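Local atomic coordinates of AvrRxo1-ORF2 (Xanthomonas oryzae pv. oryzicola, PDB entry 4Z8T), a protein that binds the type III effector AvrRxo1-ORF1, which carries a polynucleotide kinase domain, and probably serves as its molecular chaperone. Residues A88-V91 with E92-S96. Numbering follows the deposited sequence.
Sequences AHIV and ETLFS
Val91 and Phe95 run alongside each other on one flank of the helix, Val91 CG1 4.1 Å from Phe95 CD2. CG1 stands anti to the backbone N (chi1 174°) and so beside the carbonyl carbon, facing the next turn; the ring meanwhile turns its edge to the carbonyl, CD2 of Phe95 lying 3.3 Å from Val91 O. Tyr70 of helix 63-77 packs on both side chains. One residue earlier in each segment, Ile90 CG2 only grazes Leu94 CG at 4.5 Å. These residues form the last two turns of helix 84-94, the C-terminal helix of the all-helical chain, and the two residues after it; the helix packs on helix 63-77 and, through Thr93 and Leu94, on the AvrRxo1-ORF1 chain. Its i to i+4 backbone bonds run from Glu92 N to Ala88 O through to Phe95 N to Val91 O, the last at 3.2 Å and 145°, where Phe95 leaves helical geometry. Past that point the Ser96 hydroxyl turns back, donating a 2.9 Å hydrogen bond from Ser96 OG to Glu92 O. On the exposed flank the Glu92 carboxylate runs alongside the His89 imidazole, planes 26° apart, Glu92 OE1 lying 3.7 Å from His89 ND1, which has no polar partner in the model.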
loop_
_atom_site.group_PDB
_atom_site.type_symbol
_atom_site.label_atom_id
_atom_site.label_comp_id
_atom_site.label_asym_id
_atom_site.label_seq_id
_atom_site.Cartn_x
_atom_site.Cartn_y
_atom_site.Cartn_z
ATOM N N ALA B 88 -26.895 3.154 -8.711
ATOM C CA ALA B 88 -27.579 4.346 -9.206
ATOM C C ALA B 88 -27.612 5.479 -8.182
ATOM O O ALA B 88 -27.367 6.637 -8.521
ATOM C CB ALA B 88 -28.987 3.993 -9.635
ATOM N N HIS B 89 -27.937 5.146 -6.936
ATOM C CA HIS B 89 -27.969 6.136 -5.865
ATOM C C HIS B 89 -26.600 6.779 -5.668
ATOM O O HIS B 89 -26.502 7.985 -5.428
ATOM C CB HIS B 89 -28.433 5.495 -4.558
ATOM C CG HIS B 89 -29.858 5.041 -4.579
ATOM N ND1 HIS B 89 -30.705 5.290 -5.640
ATOM C CD2 HIS B 89 -30.586 4.352 -3.669
ATOM C CE1 HIS B 89 -31.894 4.772 -5.380
ATOM N NE2 HIS B 89 -31.848 4.200 -4.191
ATOM N N ILE B 90 -25.553 5.961 -5.752
ATOM C CA ILE B 90 -24.180 6.445 -5.655
ATOM C C ILE B 90 -23.892 7.452 -6.761
ATOM O O ILE B 90 -23.422 8.561 -6.496
ATOM C CB ILE B 90 -23.177 5.284 -5.785
ATOM C CG1 ILE B 90 -23.380 4.264 -4.662
ATOM C CG2 ILE B 90 -21.739 5.808 -5.829
ATOM C CD1 ILE B 90 -23.010 4.771 -3.293
ATOM N N VAL B 91 -24.176 7.059 -8.002
ATOM C CA VAL B 91 -23.897 7.898 -9.164
ATOM C C VAL B 91 -24.617 9.245 -9.072
ATOM O O VAL B 91 -24.044 10.294 -9.395
ATOM C CB VAL B 91 -24.265 7.167 -10.472
ATOM C CG1 VAL B 91 -24.113 8.087 -11.669
ATOM C CG2 VAL B 91 -23.384 5.940 -10.644
ATOM N N GLU B 92 -25.866 9.205 -8.613
ATOM C CA GLU B 92 -26.663 10.418 -8.423
ATOM C C GLU B 92 -26.049 11.332 -7.369
ATOM O O GLU B 92 -26.046 12.553 -7.531
ATOM C CB GLU B 92 -28.099 10.062 -8.032
ATOM C CG GLU B 92 -28.913 9.426 -9.149
ATOM C CD GLU B 92 -30.134 8.692 -8.623
ATOM O OE1 GLU B 92 -30.268 8.557 -7.385
ATOM O OE2 GLU B 92 -30.959 8.246 -9.447
ATOM N N THR B 93 -25.542 10.733 -6.294
ATOM C CA THR B 93 -24.825 11.469 -5.251
ATOM C C THR B 93 -23.598 12.158 -5.851
ATOM O O THR B 93 -23.336 13.336 -5.576
ATOM C CB THR B 93 -24.388 10.532 -4.098
ATOM O OG1 THR B 93 -25.543 10.011 -3.424
ATOM C CG2 THR B 93 -23.526 11.268 -3.089
ATOM N N LEU B 94 -22.859 11.433 -6.689
ATOM C CA LEU B 94 -21.653 11.980 -7.301
ATOM C C LEU B 94 -21.916 13.216 -8.147
ATOM O O LEU B 94 -21.100 14.132 -8.182
ATOM C CB LEU B 94 -20.935 10.933 -8.147
ATOM C CG LEU B 94 -20.331 9.745 -7.409
ATOM C CD1 LEU B 94 -19.543 8.899 -8.392
ATOM C CD2 LEU B 94 -19.434 10.212 -6.283
ATOM N N PHE B 95 -23.047 13.241 -8.838
ATOM C CA PHE B 95 -23.354 14.398 -9.673
ATOM C C PHE B 95 -24.222 15.428 -8.978
ATOM O O PHE B 95 -24.721 16.355 -9.605
ATOM C CB PHE B 95 -23.918 13.960 -11.023
ATOM C CG PHE B 95 -22.887 13.341 -11.903
ATOM C CD1 PHE B 95 -22.031 14.137 -12.647
ATOM C CD2 PHE B 95 -22.730 11.967 -11.945
ATOM C CE1 PHE B 95 -21.057 13.573 -13.447
ATOM C CE2 PHE B 95 -21.762 11.399 -12.736
ATOM C CZ PHE B 95 -20.923 12.201 -13.495
ATOM N N SER B 96 -24.371 15.272 -7.670
ATOM C CA SER B 96 -24.987 16.303 -6.860
ATOM C C SER B 96 -23.929 17.228 -6.285
ATOM O O SER B 96 -24.261 18.178 -5.586
ATOM C CB SER B 96 -25.805 15.684 -5.730
ATOM O OG SER B 96 -26.933 15.011 -6.251
#